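Local coordinates for beta-galactosidase (Marinomonas sp. ef1, PDB 6Y2K), which probably hydrolyses terminal beta-galactosides such as lactose, as a cold-active, hexameric glycoside hydrolase of family 42, at residues E36-I42 with T72-P78; R103-F108 with D140-H146; C117-T122 with L225-L230. All coordinates share one frame; numbering follows the deposited sequence. Where two conformers were deposited one is given.

The three contacts lie side by side in the TIM barrel. Contacts 1 and 2 join loops that leave the C-terminal ends of its strands, where this fold carries its active site, and contact 3 packs two outer helices. Centres are about 12 Å apart for contacts 1 and 2 and about 14 Å for 1 and 3. Thr-74 OG1 joins all three, probably hydrogen-bonded to Asp-140 OD2 (2.6 Å) and to Gln-226 NE2 (3.0 Å). Contact 2 probably borders the substrate pocket: Glu-142 follows strand 134-138 and touches Glu-314 of strand 310-315, a placing consistent with the paired carboxylates of clan GH-A, and a glycerol sits beside it.

Contact 1. Residues E36-I42 with T72-P78; sequences EFSWSTI and TPTATPP
The loops after the second and third barrel strands meet where Trp-39 lays its indole against Pro-78. CD of Pro-78 stands 3.6 Å from the centroid of the five-membered ring of Trp-39 and 9° off its normal, a CH-pi contact that suits proline, whose CD hydrogens are polarised by the adjoining nitrogen. With CG anti to the backbone N (chi1 -158°), the indole swings toward the loop, and Pro-73 O meets its rim in plane, 3.6 Å from Trp-39 CE3. No direct hydrogen bond joins the two segments; within this TIM-barrel rim, their polar links run through two waters. One water accepts from Trp-39 N and Thr-76 OG1 and donates to Pro-73 O and Thr-76 O, four bonds that satisfy buried polar atoms. A second donates to Glu-36 O (2.7 Å) and Thr-72 O and accepts from Ala-75 N within the type I turn Pro-73 to Thr-76. Beside it the CA-H of Pro-73 points at Glu-36 O, with CA 3.2 Å from that oxygen. Farther along, Thr-76 OG1 lies at the edge of the Phe-37 ring, 3.4 Å from CD1, and Trp-183 of the second subunit meets the same ring.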
loop_
_atom_site.group_PDB
_atom_site.type_symbol
_atom_site.label_atom_id
_atom_site.label_comp_id
_atom_site.label_asym_id
_atom_site.label_seq_id
_atom_site.Cartn_x
_atom_site.Cartn_y
_atom_site.Cartn_z
ATOM N N GLU A 36 53.504 4.174 -2.633
ATOM C CA GLU A 36 52.973 2.793 -2.708
ATOM C C GLU A 36 52.557 2.297 -4.108
ATOM O O GLU A 36 52.408 1.090 -4.301
ATOM C CB GLU A 36 51.845 2.559 -1.674
ATOM C CG GLU A 36 50.422 3.003 -2.049
ATOM C CD GLU A 36 50.192 4.512 -2.067
ATOM O OE1 GLU A 36 51.141 5.315 -1.863
ATOM O OE2 GLU A 36 49.025 4.904 -2.297
ATOM N N PHE A 37 52.354 3.199 -5.069
ATOM C CA PHE A 37 52.052 2.794 -6.450
ATOM C C PHE A 37 53.138 3.181 -7.464
ATOM O O PHE A 37 52.865 3.231 -8.671
ATOM C CB PHE A 37 50.701 3.380 -6.898
ATOM C CG PHE A 37 49.523 2.946 -6.056
ATOM C CD1 PHE A 37 49.250 1.601 -5.848
ATOM C CD2 PHE A 37 48.648 3.887 -5.528
ATOM C CE1 PHE A 37 48.155 1.198 -5.089
ATOM C CE2 PHE A 37 47.543 3.492 -4.791
ATOM C CZ PHE A 37 47.295 2.149 -4.569
ATOM N N SER A 38 54.373 3.395 -6.997
ATOM C CA SER A 38 55.422 4.034 -7.820
ATOM C C SER A 38 56.441 3.087 -8.490
ATOM O O SER A 38 57.402 3.563 -9.088
ATOM C CB SER A 38 56.159 5.113 -6.987
ATOM O OG SER A 38 56.899 4.550 -5.911
ATOM N N TRP A 39 56.233 1.769 -8.432
ATOM C CA TRP A 39 57.226 0.827 -8.981
ATOM C C TRP A 39 57.557 1.098 -10.452
ATOM O O TRP A 39 58.729 1.091 -10.813
ATOM C CB TRP A 39 56.819 -0.646 -8.770
ATOM C CG TRP A 39 57.957 -1.662 -8.810
ATOM C CD1 TRP A 39 59.094 -1.622 -9.577
ATOM C CD2 TRP A 39 58.024 -2.901 -8.082
ATOM N NE1 TRP A 39 59.860 -2.738 -9.362
ATOM C CE2 TRP A 39 59.231 -3.542 -8.452
ATOM C CE3 TRP A 39 57.176 -3.541 -7.170
ATOM C CZ2 TRP A 39 59.621 -4.775 -7.921
ATOM C CZ3 TRP A 39 57.565 -4.769 -6.645
ATOM C CH2 TRP A 39 58.781 -5.371 -7.020
ATOM N N SER A 40 56.563 1.369 -11.302
ATOM C CA SER A 40 56.862 1.674 -12.717
ATOM C C SER A 40 57.653 2.982 -12.909
ATOM O O SER A 40 58.331 3.134 -13.922
ATOM C CB SER A 40 55.604 1.678 -13.600
ATOM O OG SER A 40 54.876 2.894 -13.515
ATOM N N THR A 41 57.565 3.910 -11.954
ATOM C CA THR A 41 58.391 5.129 -11.966
ATOM C C THR A 41 59.818 4.797 -11.499
ATOM O O THR A 41 60.792 5.257 -12.096
ATOM C CB THR A 41 57.765 6.234 -11.086
ATOM O OG1 THR A 41 56.449 6.543 -11.567
ATOM C CG2 THR A 41 58.606 7.509 -11.101
ATOM N N ILE A 42 59.929 3.977 -10.453
ATOM C CA ILE A 42 61.232 3.575 -9.907
ATOM C C ILE A 42 62.013 2.688 -10.888
ATOM O O ILE A 42 63.206 2.904 -11.084
ATOM C CB ILE A 42 61.099 2.824 -8.561
ATOM C CG1 ILE A 42 60.472 3.729 -7.487
ATOM C CG2 ILE A 42 62.467 2.324 -8.076
ATOM C CD1 ILE A 42 59.942 2.979 -6.284
ATOM N N THR A 72 55.828 0.864 0.594
ATOM C CA THR A 72 56.483 -0.084 -0.301
ATOM C C THR A 72 55.527 -0.302 -1.487
ATOM O O THR A 72 54.313 -0.362 -1.290
ATOM C CB THR A 72 56.871 -1.440 0.356
ATOM O OG1 THR A 72 55.707 -2.195 0.727
ATOM C CG2 THR A 72 57.762 -1.219 1.561
ATOM N N PRO A 73 56.067 -0.402 -2.711
ATOM C CA PRO A 73 55.254 -0.367 -3.924
ATOM C C PRO A 73 54.754 -1.730 -4.438
ATOM O O PRO A 73 54.429 -1.865 -5.626
ATOM C CB PRO A 73 56.217 0.269 -4.926
ATOM C CG PRO A 73 57.524 -0.329 -4.541
ATOM C CD PRO A 73 57.506 -0.343 -3.036
ATOM N N THR A 74 54.627 -2.704 -3.545
ATOM C CA THR A 74 54.410 -4.098 -3.939
ATOM C C THR A 74 52.960 -4.461 -4.315
ATOM O O THR A 74 52.713 -5.574 -4.790
ATOM C CB THR A 74 54.917 -5.062 -2.847
ATOM O OG1 THR A 74 54.299 -4.754 -1.595
ATOM C CG2 THR A 74 56.422 -4.956 -2.688
ATOM N N ALA A 75 52.016 -3.540 -4.126
ATOM C CA ALA A 75 50.621 -3.756 -4.532
ATOM C C ALA A 75 50.451 -3.760 -6.038
ATOM O O ALA A 75 49.528 -4.400 -6.553
ATOM C CB ALA A 75 49.718 -2.689 -3.924
ATOM N N THR A 76 51.321 -3.028 -6.732
ATOM C CA THR A 76 51.222 -2.812 -8.168
ATOM C C THR A 76 52.579 -3.017 -8.858
ATOM O O THR A 76 53.204 -2.052 -9.296
ATOM C CB THR A 76 50.664 -1.400 -8.474
ATOM O OG1 THR A 76 51.278 -0.426 -7.626
ATOM C CG2 THR A 76 49.171 -1.358 -8.237
ATOM N N PRO A 77 53.040 -4.284 -8.963
ATOM C CA PRO A 77 54.291 -4.533 -9.688
ATOM C C PRO A 77 54.137 -4.293 -11.201
ATOM O O PRO A 77 53.015 -4.403 -11.724
ATOM C CB PRO A 77 54.592 -6.004 -9.389
ATOM C CG PRO A 77 53.250 -6.612 -9.128
ATOM C CD PRO A 77 52.456 -5.536 -8.438
ATOM N N PRO A 78 55.243 -3.949 -11.899
ATOM C CA PRO A 78 55.126 -3.588 -13.317
ATOM C C PRO A 78 54.898 -4.780 -14.241
ATOM O O PRO A 78 55.168 -5.919 -13.858
ATOM C CB PRO A 78 56.476 -2.920 -13.643
ATOM C CG PRO A 78 57.266 -2.892 -12.382
ATOM C CD PRO A 78 56.634 -3.857 -11.422
HETATM O O HOH W 1 51.980 -1.026 -2.666
HETATM O O HOH W 2 53.925 -0.049 -7.646
#

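Contact 2. Residues R103-F108 with D140-H146; sequences RRHYTF and DNEYGCH. With GOL (glycerol), chain D.
Arg-103 reaches His-146 first: its NE donates to His-146 NE2 at 3.1 Å, in the imidazole plane. The chain, extended from CG to NE, carries the guanidinium on to the glycerol, where Arg-103 NH2 donates to O2 at 3.1 Å, while glycerol O3 donates to Glu-142 OE1 at 2.8 Å. Arg-104, bent at chi2 and chi3 (54°), turns instead into the protein. Its NH1 makes a salt bridge with Asp-140 OD1 at 2.7 Å, the oxygen lying in the guanidinium plane although guanidinium and carboxylate planes are 58° apart, and Gly-144 N stands over one face. That glycine belongs to the type II turn Glu-142 to Cys-145, where a CB would jam against the preceding carbonyl. Tyr-106 OH weakly bonds Asp-140 OD2 at 2.7 Å and weakly accepts from Arg-104 NH2; Thr-74 OG1 is hydrogen-bonded to OD2 too. Tyr-143 CD1 lies near the plane of the Phe-108 ring, 3.6 Å from CE1, the rings meeting obliquely. Gripped by Arg-104 and Tyr-106, its rotation helped by Asn-141 N on OD1, the buried carboxylate probably ties the loops together behind the probable sugar pocket; the glycerol, probably from crystallisation liquor, suggests how Arg-103 and Glu-142 could meet a sugar's hydroxyls.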
loop_
_atom_site.group_PDB
_atom_site.type_symbol
_atom_site.label_atom_id
_atom_site.label_comp_id
_atom_site.label_asym_id
_atom_site.label_seq_id
_atom_site.Cartn_x
_atom_site.Cartn_y
_atom_site.Cartn_z
ATOM N N ARG A 103 45.169 -3.337 -10.382
ATOM C CA ARG A 103 46.120 -3.442 -9.265
ATOM C C ARG A 103 45.920 -4.757 -8.524
ATOM O O ARG A 103 44.938 -5.456 -8.766
ATOM C CB ARG A 103 45.977 -2.249 -8.296
ATOM C CG ARG A 103 44.588 -2.056 -7.689
ATOM C CD ARG A 103 44.589 -0.944 -6.642
ATOM N NE ARG A 103 43.248 -0.669 -6.122
ATOM C CZ ARG A 103 42.920 0.374 -5.353
ATOM N NH1 ARG A 103 43.820 1.297 -4.991
ATOM N NH2 ARG A 103 41.661 0.502 -4.945
ATOM N N ARG A 104 46.867 -5.069 -7.632
ATOM C CA ARG A 104 46.835 -6.262 -6.775
ATOM C C ARG A 104 46.892 -7.592 -7.552
ATOM O O ARG A 104 46.362 -8.615 -7.110
ATOM C CB ARG A 104 45.631 -6.217 -5.812
ATOM C CG ARG A 104 45.660 -5.047 -4.822
ATOM C CD ARG A 104 44.976 -5.426 -3.504
ATOM N NE ARG A 104 45.606 -6.638 -3.019
ATOM C CZ ARG A 104 46.790 -6.680 -2.419
ATOM N NH1 ARG A 104 47.458 -5.567 -2.121
ATOM N NH2 ARG A 104 47.303 -7.849 -2.090
ATOM N N HIS A 105 47.618 -7.572 -8.665
ATOM C CA HIS A 105 47.784 -8.740 -9.563
ATOM C C HIS A 105 48.919 -9.666 -9.102
ATOM O O HIS A 105 49.956 -9.796 -9.751
ATOM C CB HIS A 105 47.989 -8.292 -11.026
ATOM C CG HIS A 105 48.790 -7.036 -11.160
ATOM N ND1 HIS A 105 48.201 -5.791 -11.177
ATOM C CD2 HIS A 105 50.127 -6.824 -11.222
ATOM C CE1 HIS A 105 49.138 -4.867 -11.278
ATOM N NE2 HIS A 105 50.316 -5.465 -11.308
ATOM N N TYR A 106 48.702 -10.312 -7.962
ATOM C CA TYR A 106 49.557 -11.390 -7.494
ATOM C C TYR A 106 48.811 -12.244 -6.482
ATOM O O TYR A 106 47.873 -11.766 -5.826
ATOM C CB TYR A 106 50.849 -10.849 -6.858
ATOM C CG TYR A 106 50.676 -10.020 -5.592
ATOM C CD1 TYR A 106 50.630 -10.625 -4.331
ATOM C CD2 TYR A 106 50.601 -8.625 -5.649
ATOM C CE1 TYR A 106 50.489 -9.870 -3.166
ATOM C CE2 TYR A 106 50.446 -7.863 -4.496
ATOM C CZ TYR A 106 50.399 -8.488 -3.257
ATOM O OH TYR A 106 50.259 -7.729 -2.116
ATOM N N THR A 107 49.225 -13.499 -6.357
ATOM C CA THR A 107 48.816 -14.314 -5.220
ATOM C C THR A 107 49.893 -14.228 -4.146
ATOM O O THR A 107 51.092 -14.280 -4.450
ATOM C CB THR A 107 48.509 -15.789 -5.547
ATOM O OG1 THR A 107 48.457 -16.533 -4.318
ATOM C CG2 THR A 107 49.543 -16.424 -6.489
ATOM N N PHE A 108 49.446 -14.106 -2.894
ATOM C CA PHE A 108 50.328 -14.084 -1.716
ATOM C C PHE A 108 51.160 -15.373 -1.575
ATOM O O PHE A 108 52.187 -15.377 -0.877
ATOM C CB PHE A 108 49.501 -13.903 -0.434
ATOM C CG PHE A 108 48.890 -12.542 -0.279
ATOM C CD1 PHE A 108 49.627 -11.507 0.268
ATOM C CD2 PHE A 108 47.564 -12.297 -0.651
ATOM C CE1 PHE A 108 49.077 -10.247 0.436
ATOM C CE2 PHE A 108 47.009 -11.038 -0.489
ATOM C CZ PHE A 108 47.765 -10.012 0.058
ATOM N N ASP A 140 52.972 -2.408 1.401
ATOM C CA ASP A 140 52.037 -2.745 0.324
ATOM C C ASP A 140 50.877 -1.700 0.325
ATOM O O ASP A 140 51.122 -0.497 0.562
ATOM C CB ASP A 140 51.596 -4.216 0.512
ATOM C CG ASP A 140 51.025 -4.870 -0.753
ATOM O OD1 ASP A 140 49.786 -4.753 -0.962
ATOM O OD2 ASP A 140 51.782 -5.563 -1.479
ATOM N N ASN A 141 49.649 -2.129 0.036
ATOM C CA ASN A 141 48.478 -1.252 0.038
ATOM C C ASN A 141 47.207 -2.103 0.003
ATOM O O ASN A 141 46.924 -2.745 -1.006
ATOM C CB ASN A 141 48.478 -0.301 -1.165
ATOM C CG ASN A 141 47.383 0.749 -1.065
ATOM O OD1 ASN A 141 47.506 1.732 -0.306
ATOM N ND2 ASN A 141 46.294 0.543 -1.810
ATOM N N GLU A 142 46.470 -2.112 1.110
ATOM C CA GLU A 142 45.161 -2.764 1.203
ATOM C C GLU A 142 45.216 -4.229 0.783
ATOM O O GLU A 142 44.606 -4.640 -0.208
ATOM C CB GLU A 142 44.094 -1.997 0.393
ATOM C CG GLU A 142 43.734 -0.615 0.941
ATOM C CD GLU A 142 42.497 -0.019 0.272
ATOM O OE1 GLU A 142 42.299 -0.261 -0.937
ATOM O OE2 GLU A 142 41.712 0.692 0.949
ATOM N N TYR A 143 45.965 -5.011 1.556
ATOM C CA TYR A 143 46.002 -6.457 1.411
ATOM C C TYR A 143 44.576 -6.953 1.302
ATOM O O TYR A 143 43.732 -6.570 2.114
ATOM C CB TYR A 143 46.620 -7.141 2.644
ATOM C CG TYR A 143 48.103 -6.939 2.890
ATOM C CD1 TYR A 143 49.028 -6.979 1.852
ATOM C CD2 TYR A 143 48.586 -6.771 4.185
ATOM C CE1 TYR A 143 50.392 -6.823 2.093
ATOM C CE2 TYR A 143 49.944 -6.611 4.435
ATOM C CZ TYR A 143 50.843 -6.641 3.391
ATOM O OH TYR A 143 52.194 -6.483 3.645
ATOM N N GLY A 144 44.314 -7.793 0.302
ATOM C CA GLY A 144 43.014 -8.440 0.159
ATOM C C GLY A 144 41.999 -7.675 -0.679
ATOM O O GLY A 144 41.012 -8.278 -1.112
ATOM N N CYS A 145 42.232 -6.383 -0.956
ATOM C CA CYS A 145 41.244 -5.585 -1.703
ATOM C C CYS A 145 40.918 -6.280 -3.020
ATOM O O CYS A 145 41.788 -6.908 -3.637
ATOM C CB CYS A 145 41.723 -4.153 -1.975
ATOM S SG CYS A 145 40.376 -3.019 -2.428
ATOM N N HIS A 146 39.659 -6.169 -3.433
ATOM C CA HIS A 146 39.152 -6.846 -4.636
ATOM C C HIS A 146 39.172 -8.381 -4.483
ATOM O O HIS A 146 39.304 -9.107 -5.473
ATOM C CB HIS A 146 39.918 -6.411 -5.897
ATOM C CG HIS A 146 40.304 -4.964 -5.904
ATOM N ND1 HIS A 146 39.376 -3.946 -5.947
ATOM C CD2 HIS A 146 41.519 -4.367 -5.865
ATOM C CE1 HIS A 146 40.004 -2.785 -5.933
ATOM N NE2 HIS A 146 41.305 -3.011 -5.885
HETATM C C1 GOL D . 40.000 4.988 -2.886
HETATM O O1 GOL D . 38.681 5.279 -2.350
HETATM C C2 GOL D . 40.265 3.497 -3.190
HETATM O O2 GOL D . 41.537 3.411 -3.885
HETATM C C3 GOL D . 40.249 2.659 -1.902
HETATM O O3 GOL D . 40.183 1.228 -2.131
#

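Contact 3. Residues C117-T122 with L225-L230; sequences CRRMVT and LQVDIL
Val-121 and Ile-229 cross obliquely between two neighbouring outer helices of the TIM barrel, 111-128 and 205-233, which follow the third and fourth strands in successive beta-alpha units. The helices run in nearly the same direction, with segment axes 9.8 Å apart and a crossing angle of -30°, and the branching of valine and isoleucine gives each two methyls to place against different partners. Because CG1 of Val-121 is anti to the backbone N (chi1 174°), it faces Ile-229 CG2 at 3.9 Å, while CG2 rests on the amide of Gln-226, 3.7 Å from OE1. The Gln-226 side chain crosses that of Val-121 at about a right angle; its OE1 and NE2 are hydrogen-bonded to Thr-72 and Thr-74, so the amide is satisfied and held in place while the valine methyl packs on it. Ile-229 is likewise forked: CG2 packs on Val-121 and on the Thr-122 backbone, and CD1 reaches Thr-122 OG1 at 3.5 Å and Arg-118 O at 3.8 Å, the isoleucine crossing the threonine side chain at about a right angle. Leu-225, one turn earlier, sets CD1 against the backbone of Arg-118, 3.9 Å from CA. Arg-118 CB touches Leu-225 CD1 and its CG touches Ile-229 CD1, so both methyls meet the aliphatic start of the side chain from the same side, while its exposed guanidinium pairs with Glu-115. The hydroxyl of Thr-122 donates to Arg-118 O, with OG1 2.7 Å from that oxygen. Replacing Thr-122 by an alanine would probably leave Arg-118 O with only its backbone donor of the two and open a gap beside Ile-229 CD1. That backbone donor, Thr-122 N, reaches Arg-118 O at 3.0 Å from the face of the carbonyl plane opposite to OG1.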
loop_
_atom_site.group_PDB
_atom_site.type_symbol
_atom_site.label_atom_id
_atom_site.label_comp_id
_atom_site.label_asym_id
_atom_site.label_seq_id
_atom_site.Cartn_x
_atom_site.Cartn_y
_atom_site.Cartn_z
ATOM N N CYS A 117 59.786 -9.009 -4.123
ATOM C CA CYS A 117 59.459 -8.075 -3.036
ATOM C C CYS A 117 60.638 -7.899 -2.073
ATOM O O CYS A 117 60.918 -6.775 -1.647
ATOM C CB CYS A 117 58.202 -8.514 -2.275
ATOM S SG CYS A 117 56.677 -8.372 -3.240
ATOM N N ARG A 118 61.306 -9.005 -1.728
ATOM C CA ARG A 118 62.505 -8.944 -0.886
ATOM C C ARG A 118 63.544 -8.000 -1.494
ATOM O O ARG A 118 64.110 -7.169 -0.782
ATOM C CB ARG A 118 63.120 -10.331 -0.666
ATOM C CG ARG A 118 64.119 -10.386 0.494
ATOM C CD ARG A 118 64.884 -11.705 0.514
ATOM N NE ARG A 118 63.984 -12.851 0.471
ATOM C CZ ARG A 118 63.270 -13.276 1.506
ATOM N NH1 ARG A 118 63.350 -12.652 2.673
ATOM N NH2 ARG A 118 62.475 -14.323 1.369
ATOM N N ARG A 119 63.772 -8.127 -2.808
ATOM C CA ARG A 119 64.727 -7.271 -3.532
ATOM C C ARG A 119 64.362 -5.796 -3.458
ATOM O O ARG A 119 65.193 -4.966 -3.090
ATOM C CB ARG A 119 64.844 -7.669 -5.016
ATOM C CG ARG A 119 65.950 -6.913 -5.756
ATOM C CD ARG A 119 65.954 -7.099 -7.272
ATOM N NE ARG A 119 64.711 -6.647 -7.889
ATOM C CZ ARG A 119 64.552 -5.497 -8.541
ATOM N NH1 ARG A 119 65.564 -4.650 -8.707
ATOM N NH2 ARG A 119 63.361 -5.218 -9.039
ATOM N N MET A 120 63.125 -5.466 -3.831
ATOM C CA MET A 120 62.702 -4.064 -3.909
ATOM C C MET A 120 62.586 -3.407 -2.532
ATOM O O MET A 120 62.993 -2.255 -2.362
ATOM C CB MET A 120 61.380 -3.913 -4.692
ATOM C CG MET A 120 60.780 -2.512 -4.653
ATOM S SD MET A 120 61.855 -1.210 -5.293
ATOM C CE MET A 120 61.681 -1.450 -7.056
ATOM N N VAL A 121 62.030 -4.128 -1.564
ATOM C CA VAL A 121 61.885 -3.578 -0.216
ATOM C C VAL A 121 63.258 -3.367 0.435
ATOM O O VAL A 121 63.458 -2.370 1.132
ATOM C CB VAL A 121 60.956 -4.426 0.675
ATOM C CG1 VAL A 121 60.946 -3.903 2.113
ATOM C CG2 VAL A 121 59.537 -4.397 0.111
ATOM N N THR A 122 64.187 -4.290 0.205
ATOM C CA THR A 122 65.569 -4.112 0.654
ATOM C C THR A 122 66.212 -2.885 0.007
ATOM O O THR A 122 66.812 -2.068 0.709
ATOM C CB THR A 122 66.427 -5.360 0.390
ATOM O OG1 THR A 122 65.864 -6.474 1.089
ATOM C CG2 THR A 122 67.880 -5.141 0.871
ATOM N N LEU A 225 57.867 -10.733 5.746
ATOM C CA LEU A 225 59.147 -10.584 5.057
ATOM C C LEU A 225 59.521 -9.102 4.903
ATOM O O LEU A 225 60.691 -8.747 5.050
ATOM C CB LEU A 225 59.196 -11.358 3.731
ATOM C CG LEU A 225 58.842 -10.741 2.377
ATOM C CD1 LEU A 225 59.899 -9.769 1.860
ATOM C CD2 LEU A 225 58.633 -11.869 1.372
ATOM N N GLN A 226 58.534 -8.246 4.646
ATOM C CA GLN A 226 58.771 -6.804 4.541
ATOM C C GLN A 226 59.091 -6.205 5.912
ATOM O O GLN A 226 60.022 -5.410 6.044
ATOM C CB GLN A 226 57.578 -6.088 3.889
ATOM C CG GLN A 226 57.248 -6.614 2.487
ATOM C CD GLN A 226 56.387 -5.682 1.639
ATOM O OE1 GLN A 226 56.332 -4.464 1.890
ATOM N NE2 GLN A 226 55.715 -6.228 0.651
ATOM N N VAL A 227 58.333 -6.601 6.929
ATOM C CA VAL A 227 58.569 -6.136 8.304
ATOM C C VAL A 227 60.008 -6.444 8.770
ATOM O O VAL A 227 60.666 -5.585 9.368
ATOM C CB VAL A 227 57.538 -6.757 9.289
ATOM C CG1 VAL A 227 57.962 -6.584 10.747
ATOM C CG2 VAL A 227 56.154 -6.154 9.072
ATOM N N ASP A 228 60.484 -7.663 8.513
ATOM C CA ASP A 228 61.838 -8.053 8.946
ATOM C C ASP A 228 62.913 -7.146 8.323
ATOM O O ASP A 228 63.837 -6.705 9.024
ATOM C CB ASP A 228 62.136 -9.518 8.641
ATOM C CG ASP A 228 61.336 -10.486 9.501
ATOM O OD1 ASP A 228 60.740 -10.094 10.529
ATOM O OD2 ASP A 228 61.322 -11.674 9.137
ATOM N N ILE A 229 62.761 -6.843 7.030
ATOM C CA ILE A 229 63.666 -5.924 6.330
ATOM C C ILE A 229 63.605 -4.511 6.916
ATOM O O ILE A 229 64.652 -3.874 7.119
ATOM C CB ILE A 229 63.347 -5.860 4.817
ATOM C CG1 ILE A 229 63.639 -7.207 4.146
ATOM C CG2 ILE A 229 64.151 -4.756 4.125
ATOM C CD1 ILE A 229 62.923 -7.404 2.826
ATOM N N LEU A 230 62.384 -4.026 7.168
ATOM C CA LEU A 230 62.183 -2.679 7.679
ATOM C C LEU A 230 62.654 -2.526 9.137
ATOM O O LEU A 230 63.169 -1.461 9.491
ATOM C CB LEU A 230 60.723 -2.235 7.506
ATOM C CG LEU A 230 60.258 -2.088 6.043
ATOM C CD1 LEU A 230 58.736 -2.034 5.943
ATOM C CD2 LEU A 230 60.887 -0.871 5.378
#